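Local coordinates for penicillin-binding protein 2 (Pbp2) (Helicobacter pylori, PDB 5LP5) that probably cross-links peptidoglycan as a penicillin-binding serine transpeptidase during cell-wall synthesis, and forms a complex with the shape-determining protein MreC, at residues L49-G54 with T227-Q232; K237-E242 with N580-L585; F302-Y307 with N402-I407; I333-F338 with E365-Y370. All coordinates share one frame; numbering follows the deposited sequence.

Contact 1 of 4, residues L49-G54 with T227-Q232; sequences LVPTRG and TNNHLQ
P51 and N229 cross at about a right angle, the CB-CG side of the puckered pyrrolidine ring meeting the end of the asparagine side chain. N229 holds CG anti to its carbonyl carbon and beside its backbone N (chi1 -62°), and the carboxamide then comes to lie across P51. There ND2 of N229 rests 3.7 Å from CB of P51. Proline suits the spot: it is stiff and offers CH groups to pack on. The polar end of N229 is held within its own loop, where OD1 bonds to the hydroxyl of S226. Behind the amide, CB of N229 lies 4.0 Å from CA of G54. At this point the two backbones come together, CA of G54 standing 4.3 Å from CA of H230. A CB on G54 would collide with the carbonyl O of N229, so glycine suits the place; it directs a C-H at that oxygen instead, with CA of G54 3.5 Å from O of N229 and an angle at the hydrogen of 168°. T52 turns its hydroxyl to D149, and it also packs on Y220 of the MreC chain. Just after H230, the backbone of L231 bonds to N55 and T57, so this close approach leads into the parallel pairing of strands 56-57 and 231-232 in the mixed sheet of the N-terminal part of the protein.

Contact 2 of 4, residues K237-E242 with N580-L585; sequences KRLQKE and NKLYEL
The R238 guanidinium, the flat group of this contact, has CD1 of L585 over one face, 4.1 Å above its plane and displaced toward the rim. The motif is a roughly antiparallel helix pair, segments 237-242 and 580-584 running at 151° with axes 10.6 Å apart, which joins helix 237-246 to the C-terminal helix 572-584 beside the central sheet of the transpeptidase fold. The other methyl of L585, CD2, comes within 3.5 Å of NH1 of R238. Arginine suits this exposed margin, since its flat cation can lie on a leucine while NH2 forms a salt bridge with D236; the bend at chi3 (-63°) folds it there. L239 packs in the middle, against K581 and L582: its CD1 meets CD2 of L582 at 3.4 Å, the two side chains crossing at about a right angle, and it also touches L265 and V266 of strand 264-270. K581 and L239 lie alongside each other, pointing opposite ways, with CG of K581 3.5 Å from CD2 of L239. Lysine works here because its methylenes are apolar while its amino group can reach E584, in a salt bridge whose hydrogen bond is weak. The E242 carboxylate adds a nearby negative charge without a bridge, OE1 of E242 lying 4.4 Å from NZ of K581.

Contact 3 of 4, residues F302-Y307 with N402-I407; sequences FANALY and NEFVGI
N304 keeps CG anti to its carbonyl carbon (chi1 -65°), and so carries its amide across to the backbone of N402; F404 likewise sets CG anti to its carbonyl carbon, while a chi2 of 10° turns the ring until its plane nearly contains the CA-CB bond. Together these torsions join two irregular loops of the transpeptidase domain, one leading to helix 314-324 and the other to helix 411-418, through two hydrogen bonds with an aromatic ring beside them. In the first the backbone N of F404 donates to O of A303 at 3.1 Å, almost straight and nearly along the C=O axis. In the second, ND2 of N304 donates to O of N402, again nearly along the C=O axis and close to the plane of the amide; it is modelled unusually short, a length in which nothing should be read. Asparagine fits because its amide N-H can imitate a backbone donor and reach the carbonyl of N402. The F404 ring then lies against the N304 backbone: CA of N304 sits over the ring centre, 3.9 Å from the centroid of F404, in a CH-pi contact. The N304 amide stands across the ring, the planes 89° apart. E403 turns away, its carboxylate bound by the hydroxyl of T396 and the backbone N-H groups of G397 and V398. L306 closes the apolar side, its CG near the plane of the F404 ring at the edge, 4.1 Å from CD2 of F404, while CD2 of L306 lies 4.0 Å from CA of G406.

Contact 4 of 4, residues I333-F338 with E365-Y370; sequences IPTPPF and ESVDVY
V369, T335 and I333 have the most surface buried here. T335 holds OG1 anti to its carbonyl carbon and CG2 anti to its backbone N (chi1 -60°), so its two branches part: OG1 bonds to the hydroxyl of S357, and the methyl faces the valines. CG2 of T335 meets CG1 of V367 tip to tip at 3.3 Å, and runs alongside V369, 3.8 Å from CB of V369. Threonine therefore serves a polar and an apolar neighbour at once. V369 spreads its two methyls over the proline-rich chain, CG2 lying 3.5 Å from O of P336 and CG1 4.3 Å from CD of P336; a beta-branched residue puts one methyl toward each part of P336. I333 keeps CG1 in the crowded position between N and carbonyl carbon (chi1 65°), which sends CD1 across the Y370 side chain at about a right angle, 4.1 Å from CD1 of Y370. Strand 333-334, paired with 356-357, is thus laid on the start of helix 369-377. The run S366-V367-D368 probably corresponds to the SxN motif of the transpeptidase active site, with D368 in the third place: S366 bonds to S311, and D368 forms a salt bridge with K314.

The four contacts string out along an elongated molecule, contacts 1 and 4 lying on opposite sides of the chain centre with their centres about 58 Å apart. Strand 231-232 of contact 1 is followed directly by helix 237-246 of contact 2, and the nearest atoms of the two contacts are about 10 Å apart; this passage leads from the N-terminal part, where MreC touches contact 1, to the transpeptidase domain. Contact 2 brings together helices far apart in sequence, with contacts 3 and 4 falling between them. Contact 3 comes about 7 Å from contact 2 and about 15 Å from contact 4 (nearest atoms). Contact 4 meets the presumed catalytic S311 and K314 through S366 and D368.

Contact 1 of 4, residues L49-G54 with T227-Q232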
# COMPACT_ATOMS: atom_id res chain seq x y z
N LEU A 49 -4.88 12.62 -9.82
CA LEU A 49 -5.47 11.69 -8.88
C LEU A 49 -4.86 10.35 -9.19
O LEU A 49 -5.21 9.71 -10.19
CB LEU A 49 -6.99 11.62 -9.05
CG LEU A 49 -7.78 12.93 -9.02
CD1 LEU A 49 -9.08 12.77 -9.80
CD2 LEU A 49 -8.04 13.41 -7.59
N VAL A 50 -3.93 9.93 -8.34
CA VAL A 50 -3.04 8.80 -8.63
C VAL A 50 -3.45 7.57 -7.84
O VAL A 50 -3.29 7.55 -6.63
CB VAL A 50 -1.58 9.13 -8.23
CG1 VAL A 50 -0.65 8.03 -8.71
CG2 VAL A 50 -1.15 10.50 -8.75
N PRO A 51 -3.93 6.52 -8.51
CA PRO A 51 -4.47 5.39 -7.76
C PRO A 51 -3.42 4.56 -7.09
O PRO A 51 -2.30 4.52 -7.54
CB PRO A 51 -5.20 4.57 -8.83
CG PRO A 51 -4.48 4.88 -10.10
CD PRO A 51 -3.96 6.29 -9.97
N THR A 52 -3.79 3.90 -5.99
CA THR A 52 -2.87 3.10 -5.19
C THR A 52 -2.57 1.83 -5.97
O THR A 52 -3.47 1.26 -6.59
CB THR A 52 -3.47 2.77 -3.79
OG1 THR A 52 -2.45 2.29 -2.90
CG2 THR A 52 -4.60 1.74 -3.88
N ARG A 53 -1.31 1.40 -5.96
CA ARG A 53 -0.93 0.22 -6.76
C ARG A 53 -1.67 -1.01 -6.31
O ARG A 53 -1.75 -1.28 -5.12
CB ARG A 53 0.57 -0.05 -6.74
CG ARG A 53 0.98 -1.19 -7.64
CD ARG A 53 2.50 -1.37 -7.69
NE ARG A 53 2.86 -2.56 -8.45
CZ ARG A 53 3.23 -2.57 -9.73
NH1 ARG A 53 3.34 -1.43 -10.42
NH2 ARG A 53 3.51 -3.72 -10.31
N GLY A 54 -2.20 -1.76 -7.29
CA GLY A 54 -3.10 -2.89 -7.03
C GLY A 54 -2.51 -4.02 -6.20
O GLY A 54 -1.31 -4.29 -6.25
N THR A 227 -9.91 2.00 -10.78
CA THR A 227 -10.10 1.55 -9.40
C THR A 227 -9.78 0.06 -9.23
O THR A 227 -8.92 -0.28 -8.43
CB THR A 227 -11.52 1.88 -8.91
OG1 THR A 227 -12.42 1.91 -10.02
CG2 THR A 227 -11.54 3.25 -8.19
N ASN A 228 -10.46 -0.82 -9.96
CA ASN A 228 -10.17 -2.26 -9.85
C ASN A 228 -8.82 -2.59 -10.51
O ASN A 228 -8.76 -3.00 -11.67
CB ASN A 228 -11.31 -3.14 -10.40
CG ASN A 228 -12.48 -3.28 -9.42
OD1 ASN A 228 -12.31 -3.27 -8.20
ND2 ASN A 228 -13.68 -3.43 -9.97
N ASN A 229 -7.75 -2.37 -9.75
CA ASN A 229 -6.39 -2.59 -10.20
C ASN A 229 -5.78 -3.87 -9.60
O ASN A 229 -4.65 -4.21 -9.91
CB ASN A 229 -5.52 -1.39 -9.83
CG ASN A 229 -5.98 -0.11 -10.53
OD1 ASN A 229 -6.50 -0.12 -11.66
ND2 ASN A 229 -5.80 1.01 -9.84
N HIS A 230 -6.55 -4.59 -8.78
CA HIS A 230 -6.08 -5.81 -8.11
C HIS A 230 -5.87 -6.95 -9.09
O HIS A 230 -6.39 -6.94 -10.20
CB HIS A 230 -7.11 -6.28 -7.08
CG HIS A 230 -8.36 -6.81 -7.71
ND1 HIS A 230 -9.35 -5.97 -8.19
CD2 HIS A 230 -8.75 -8.07 -8.01
CE1 HIS A 230 -10.31 -6.69 -8.72
NE2 HIS A 230 -9.98 -7.97 -8.62
N LEU A 231 -5.11 -7.96 -8.66
CA LEU A 231 -4.78 -9.10 -9.52
C LEU A 231 -4.74 -10.40 -8.72
O LEU A 231 -4.06 -10.51 -7.69
CB LEU A 231 -3.43 -8.90 -10.22
CG LEU A 231 -2.90 -10.01 -11.13
CD1 LEU A 231 -3.82 -10.27 -12.31
CD2 LEU A 231 -1.52 -9.65 -11.64
N GLN A 232 -5.48 -11.38 -9.20
CA GLN A 232 -5.54 -12.68 -8.55
C GLN A 232 -4.73 -13.74 -9.30
O GLN A 232 -4.91 -13.94 -10.52
CB GLN A 232 -7.00 -13.12 -8.42
CG GLN A 232 -7.20 -14.12 -7.30
CD GLN A 232 -8.53 -14.82 -7.37
OE1 GLN A 232 -9.32 -14.67 -8.32
NE2 GLN A 232 -8.80 -15.62 -6.33

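Contact 2 of 4, residues K237-E242 with N580-L585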
# COMPACT_ATOMS: atom_id res chain seq x y z
N LYS A 237 -1.18 -20.56 -1.41
CA LYS A 237 -0.17 -20.20 -0.41
C LYS A 237 0.27 -21.38 0.46
O LYS A 237 1.43 -21.45 0.88
CB LYS A 237 -0.72 -19.06 0.46
CG LYS A 237 0.17 -18.65 1.60
CD LYS A 237 -0.55 -17.66 2.50
CE LYS A 237 0.27 -17.42 3.76
NZ LYS A 237 -0.15 -16.24 4.55
N ARG A 238 -0.64 -22.31 0.74
CA ARG A 238 -0.29 -23.47 1.56
C ARG A 238 0.63 -24.39 0.77
O ARG A 238 1.67 -24.82 1.27
CB ARG A 238 -1.55 -24.21 1.99
CG ARG A 238 -2.42 -23.41 2.95
CD ARG A 238 -3.86 -23.93 2.99
NE ARG A 238 -4.51 -23.77 1.70
CZ ARG A 238 -5.69 -24.28 1.37
NH1 ARG A 238 -6.39 -24.98 2.26
NH2 ARG A 238 -6.18 -24.09 0.16
N LEU A 239 0.24 -24.68 -0.46
CA LEU A 239 1.02 -25.55 -1.33
C LEU A 239 2.44 -25.02 -1.58
O LEU A 239 3.37 -25.82 -1.67
CB LEU A 239 0.32 -25.74 -2.67
CG LEU A 239 -0.98 -26.54 -2.65
CD1 LEU A 239 -1.55 -26.62 -4.06
CD2 LEU A 239 -0.79 -27.93 -2.09
N GLN A 240 2.60 -23.70 -1.69
CA GLN A 240 3.94 -23.10 -1.85
C GLN A 240 4.76 -23.20 -0.59
O GLN A 240 5.98 -23.39 -0.64
CB GLN A 240 3.87 -21.64 -2.28
CG GLN A 240 3.87 -21.42 -3.80
CD GLN A 240 5.23 -21.18 -4.43
OE1 GLN A 240 5.37 -21.39 -5.62
NE2 GLN A 240 6.22 -20.71 -3.66
N LYS A 241 4.13 -23.07 0.57
CA LYS A 241 4.87 -23.22 1.81
C LYS A 241 5.38 -24.65 1.94
O LYS A 241 6.49 -24.86 2.44
CB LYS A 241 4.05 -22.80 3.02
CG LYS A 241 4.00 -21.30 3.18
CD LYS A 241 3.43 -20.87 4.51
CE LYS A 241 3.33 -19.36 4.55
NZ LYS A 241 2.72 -18.88 5.81
N GLU A 242 4.58 -25.61 1.47
CA GLU A 242 5.00 -27.00 1.41
C GLU A 242 6.21 -27.11 0.51
O GLU A 242 7.23 -27.70 0.89
CB GLU A 242 3.88 -27.90 0.88
CG GLU A 242 4.24 -29.38 0.76
CD GLU A 242 4.76 -29.99 2.05
OE1 GLU A 242 4.55 -29.41 3.13
OE2 GLU A 242 5.40 -31.06 2.00
N ASN A 580 0.41 -35.73 -1.56
CA ASN A 580 -0.34 -35.91 -0.32
C ASN A 580 -0.93 -34.60 0.22
O ASN A 580 -2.04 -34.58 0.74
CB ASN A 580 0.56 -36.52 0.76
CG ASN A 580 0.73 -38.02 0.62
OD1 ASN A 580 0.12 -38.66 -0.24
ND2 ASN A 580 1.54 -38.60 1.49
N LYS A 581 -0.15 -33.52 0.12
CA LYS A 581 -0.62 -32.19 0.50
C LYS A 581 -1.85 -31.77 -0.33
O LYS A 581 -2.76 -31.12 0.17
CB LYS A 581 0.52 -31.18 0.36
CG LYS A 581 0.22 -29.74 0.77
CD LYS A 581 -0.20 -29.59 2.22
CE LYS A 581 0.92 -29.94 3.18
NZ LYS A 581 0.43 -29.69 4.58
N LEU A 582 -1.89 -32.14 -1.61
CA LEU A 582 -3.05 -31.86 -2.48
C LEU A 582 -4.27 -32.72 -2.07
O LEU A 582 -5.42 -32.34 -2.30
CB LEU A 582 -2.71 -32.14 -3.95
CG LEU A 582 -1.62 -31.26 -4.59
CD1 LEU A 582 -1.11 -31.85 -5.89
CD2 LEU A 582 -2.12 -29.85 -4.87
N TYR A 583 -3.98 -33.89 -1.51
CA TYR A 583 -4.99 -34.81 -1.00
C TYR A 583 -5.53 -34.26 0.30
O TYR A 583 -6.74 -34.08 0.46
CB TYR A 583 -4.33 -36.17 -0.74
CG TYR A 583 -5.24 -37.29 -0.29
CD1 TYR A 583 -6.11 -37.90 -1.18
CD2 TYR A 583 -5.20 -37.77 1.02
CE1 TYR A 583 -6.94 -38.92 -0.78
CE2 TYR A 583 -6.03 -38.80 1.42
CZ TYR A 583 -6.89 -39.37 0.52
OH TYR A 583 -7.70 -40.40 0.91
N GLU A 584 -4.61 -34.00 1.21
CA GLU A 584 -4.91 -33.35 2.48
C GLU A 584 -5.82 -32.13 2.31
O GLU A 584 -6.70 -31.90 3.15
CB GLU A 584 -3.60 -32.93 3.13
CG GLU A 584 -3.69 -32.53 4.59
CD GLU A 584 -2.33 -32.16 5.17
OE1 GLU A 584 -1.28 -32.71 4.73
OE2 GLU A 584 -2.31 -31.30 6.09
N LEU A 585 -5.62 -31.36 1.24
CA LEU A 585 -6.36 -30.10 1.06
C LEU A 585 -7.53 -30.22 0.07
O LEU A 585 -8.18 -29.23 -0.26
CB LEU A 585 -5.41 -28.98 0.64
CG LEU A 585 -4.24 -28.63 1.55
CD1 LEU A 585 -3.28 -27.66 0.84
CD2 LEU A 585 -4.70 -28.03 2.88

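Contact 3 of 4, residues F302-Y307 with N402-I407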
# COMPACT_ATOMS: atom_id res chain seq x y z
N PHE A 302 12.75 -22.09 -12.84
CA PHE A 302 11.69 -22.78 -13.58
C PHE A 302 11.46 -22.20 -15.00
O PHE A 302 10.92 -22.90 -15.87
CB PHE A 302 10.36 -22.87 -12.77
CG PHE A 302 9.77 -21.55 -12.36
CD1 PHE A 302 9.04 -20.77 -13.25
CD2 PHE A 302 9.91 -21.09 -11.04
CE1 PHE A 302 8.51 -19.54 -12.87
CE2 PHE A 302 9.36 -19.87 -10.66
CZ PHE A 302 8.66 -19.09 -11.58
N ALA A 303 11.88 -20.95 -15.22
CA ALA A 303 11.68 -20.24 -16.50
C ALA A 303 12.95 -19.66 -17.15
O ALA A 303 12.97 -19.41 -18.35
CB ALA A 303 10.68 -19.12 -16.31
N ASN A 304 14.00 -19.43 -16.35
CA ASN A 304 15.21 -18.77 -16.86
C ASN A 304 16.48 -19.53 -16.50
O ASN A 304 17.49 -18.94 -16.09
CB ASN A 304 15.28 -17.33 -16.34
CG ASN A 304 14.15 -16.48 -16.89
OD1 ASN A 304 13.20 -16.14 -16.19
ND2 ASN A 304 14.24 -16.18 -18.17
N ALA A 305 16.42 -20.85 -16.67
CA ALA A 305 17.54 -21.75 -16.39
C ALA A 305 17.35 -22.99 -17.23
O ALA A 305 16.22 -23.49 -17.37
CB ALA A 305 17.60 -22.14 -14.93
N LEU A 306 18.46 -23.46 -17.78
CA LEU A 306 18.46 -24.58 -18.72
C LEU A 306 19.23 -25.79 -18.13
O LEU A 306 20.30 -25.65 -17.55
CB LEU A 306 19.07 -24.14 -20.06
CG LEU A 306 18.22 -23.22 -20.97
CD1 LEU A 306 19.03 -22.60 -22.11
CD2 LEU A 306 17.01 -23.96 -21.52
N TYR A 307 18.65 -26.98 -18.27
CA TYR A 307 19.27 -28.20 -17.80
C TYR A 307 19.03 -29.30 -18.84
O TYR A 307 18.04 -29.25 -19.56
CB TYR A 307 18.65 -28.66 -16.48
CG TYR A 307 18.61 -27.66 -15.34
CD1 TYR A 307 17.52 -26.84 -15.15
CD2 TYR A 307 19.63 -27.60 -14.42
CE1 TYR A 307 17.47 -25.95 -14.09
CE2 TYR A 307 19.59 -26.73 -13.35
CZ TYR A 307 18.50 -25.91 -13.18
OH TYR A 307 18.44 -25.03 -12.11
N ASN A 402 10.60 -12.82 -20.29
CA ASN A 402 11.78 -13.55 -20.77
C ASN A 402 11.77 -15.02 -20.45
O ASN A 402 12.70 -15.49 -19.82
CB ASN A 402 13.06 -12.95 -20.17
CG ASN A 402 13.48 -11.66 -20.84
OD1 ASN A 402 12.96 -10.57 -20.55
ND2 ASN A 402 14.48 -11.77 -21.72
N GLU A 403 10.77 -15.78 -20.89
CA GLU A 403 10.86 -17.23 -20.79
C GLU A 403 11.88 -17.78 -21.79
O GLU A 403 11.91 -17.39 -22.95
CB GLU A 403 9.51 -17.88 -21.05
CG GLU A 403 9.50 -19.35 -20.67
CD GLU A 403 8.27 -20.06 -21.15
OE1 GLU A 403 7.30 -19.37 -21.53
OE2 GLU A 403 8.28 -21.31 -21.16
N PHE A 404 12.73 -18.69 -21.33
CA PHE A 404 13.74 -19.31 -22.19
C PHE A 404 13.16 -20.40 -23.06
O PHE A 404 12.42 -21.25 -22.58
CB PHE A 404 14.85 -19.92 -21.34
CG PHE A 404 15.86 -18.93 -20.83
CD1 PHE A 404 15.65 -17.55 -20.96
CD2 PHE A 404 17.00 -19.37 -20.18
CE1 PHE A 404 16.57 -16.65 -20.49
CE2 PHE A 404 17.91 -18.47 -19.69
CZ PHE A 404 17.70 -17.11 -19.85
N VAL A 405 13.50 -20.38 -24.34
CA VAL A 405 13.32 -21.55 -25.21
C VAL A 405 14.51 -22.44 -25.00
O VAL A 405 15.61 -21.98 -24.63
CB VAL A 405 13.24 -21.22 -26.73
CG1 VAL A 405 12.00 -20.37 -27.01
CG2 VAL A 405 14.51 -20.55 -27.26
N GLY A 406 14.32 -23.71 -25.28
CA GLY A 406 15.40 -24.65 -25.10
C GLY A 406 16.30 -24.75 -26.31
O GLY A 406 16.48 -23.80 -27.07
N ILE A 407 16.90 -25.92 -26.42
CA ILE A 407 17.57 -26.35 -27.61
C ILE A 407 17.21 -27.80 -27.79
O ILE A 407 17.57 -28.63 -26.96
CB ILE A 407 19.09 -26.24 -27.45
CG1 ILE A 407 19.51 -24.78 -27.44
CG2 ILE A 407 19.80 -26.98 -28.59
CD1 ILE A 407 20.93 -24.57 -26.95

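Contact 4 of 4, residues I333-F338 with E365-Y370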
# COMPACT_ATOMS: atom_id res chain seq x y z
N ILE A 333 13.08 -56.27 -27.84
CA ILE A 333 14.44 -56.52 -28.35
C ILE A 333 15.41 -56.76 -27.19
O ILE A 333 15.15 -56.34 -26.07
CB ILE A 333 14.94 -55.36 -29.22
CG1 ILE A 333 15.10 -54.07 -28.39
CG2 ILE A 333 14.00 -55.13 -30.40
CD1 ILE A 333 15.69 -52.89 -29.15
N PRO A 334 16.53 -57.44 -27.46
CA PRO A 334 17.53 -57.70 -26.41
C PRO A 334 18.28 -56.45 -25.91
O PRO A 334 18.73 -55.64 -26.71
CB PRO A 334 18.48 -58.72 -27.05
CG PRO A 334 18.24 -58.63 -28.52
CD PRO A 334 16.83 -58.15 -28.71
N THR A 335 18.40 -56.32 -24.60
CA THR A 335 18.96 -55.12 -23.98
C THR A 335 20.15 -55.45 -23.07
O THR A 335 19.99 -55.61 -21.86
CB THR A 335 17.88 -54.37 -23.17
OG1 THR A 335 16.82 -53.99 -24.05
CG2 THR A 335 18.44 -53.11 -22.52
N PRO A 336 21.34 -55.56 -23.67
CA PRO A 336 22.57 -55.80 -22.92
C PRO A 336 23.08 -54.56 -22.20
O PRO A 336 22.52 -53.47 -22.37
CB PRO A 336 23.56 -56.22 -24.01
CG PRO A 336 23.05 -55.57 -25.25
CD PRO A 336 21.56 -55.56 -25.12
N PRO A 337 24.16 -54.72 -21.39
CA PRO A 337 24.77 -53.61 -20.65
C PRO A 337 25.23 -52.45 -21.54
O PRO A 337 25.32 -51.33 -21.07
CB PRO A 337 25.98 -54.26 -19.97
CG PRO A 337 25.59 -55.68 -19.81
CD PRO A 337 24.78 -56.01 -21.03
N PHE A 338 25.52 -52.72 -22.81
CA PHE A 338 25.97 -51.68 -23.73
C PHE A 338 25.76 -52.14 -25.17
O PHE A 338 25.31 -53.27 -25.40
CB PHE A 338 27.45 -51.36 -23.48
CG PHE A 338 28.39 -52.52 -23.71
CD1 PHE A 338 28.92 -52.77 -24.98
CD2 PHE A 338 28.77 -53.35 -22.65
CE1 PHE A 338 29.78 -53.84 -25.18
CE2 PHE A 338 29.63 -54.41 -22.86
CZ PHE A 338 30.14 -54.66 -24.12
N GLU A 365 11.95 -48.94 -16.61
CA GLU A 365 13.25 -49.16 -15.99
C GLU A 365 14.29 -48.13 -16.42
O GLU A 365 15.47 -48.30 -16.13
CB GLU A 365 13.73 -50.58 -16.27
CG GLU A 365 12.88 -51.67 -15.61
CD GLU A 365 13.31 -53.08 -15.98
OE1 GLU A 365 14.38 -53.26 -16.60
OE2 GLU A 365 12.58 -54.03 -15.65
N SER A 366 13.85 -47.06 -17.09
CA SER A 366 14.74 -45.99 -17.55
C SER A 366 15.89 -46.64 -18.32
O SER A 366 17.06 -46.35 -18.06
CB SER A 366 15.25 -45.15 -16.35
OG SER A 366 15.93 -43.97 -16.75
N VAL A 367 15.54 -47.54 -19.25
CA VAL A 367 16.53 -48.30 -20.02
C VAL A 367 17.06 -47.48 -21.19
O VAL A 367 16.29 -46.82 -21.90
CB VAL A 367 15.94 -49.62 -20.58
CG1 VAL A 367 16.96 -50.35 -21.45
CG2 VAL A 367 15.49 -50.52 -19.46
N ASP A 368 18.37 -47.54 -21.40
CA ASP A 368 19.04 -46.70 -22.38
C ASP A 368 19.14 -47.37 -23.75
O ASP A 368 18.93 -46.72 -24.78
CB ASP A 368 20.44 -46.31 -21.87
CG ASP A 368 20.39 -45.29 -20.71
OD1 ASP A 368 19.41 -44.53 -20.59
OD2 ASP A 368 21.33 -45.23 -19.90
N VAL A 369 19.43 -48.68 -23.78
CA VAL A 369 19.76 -49.36 -25.05
C VAL A 369 18.59 -49.47 -26.03
O VAL A 369 18.81 -49.39 -27.24
CB VAL A 369 20.40 -50.75 -24.82
CG1 VAL A 369 20.52 -51.53 -26.12
CG2 VAL A 369 21.78 -50.59 -24.19
N TYR A 370 17.37 -49.64 -25.53
CA TYR A 370 16.20 -49.68 -26.41
C TYR A 370 16.20 -48.46 -27.33
O TYR A 370 15.92 -48.57 -28.53
CB TYR A 370 14.92 -49.72 -25.58
CG TYR A 370 13.63 -49.65 -26.38
CD1 TYR A 370 13.02 -50.81 -26.87
CD2 TYR A 370 13.01 -48.43 -26.65
CE1 TYR A 370 11.83 -50.75 -27.58
CE2 TYR A 370 11.82 -48.36 -27.36
CZ TYR A 370 11.23 -49.52 -27.83
OH TYR A 370 10.04 -49.46 -28.54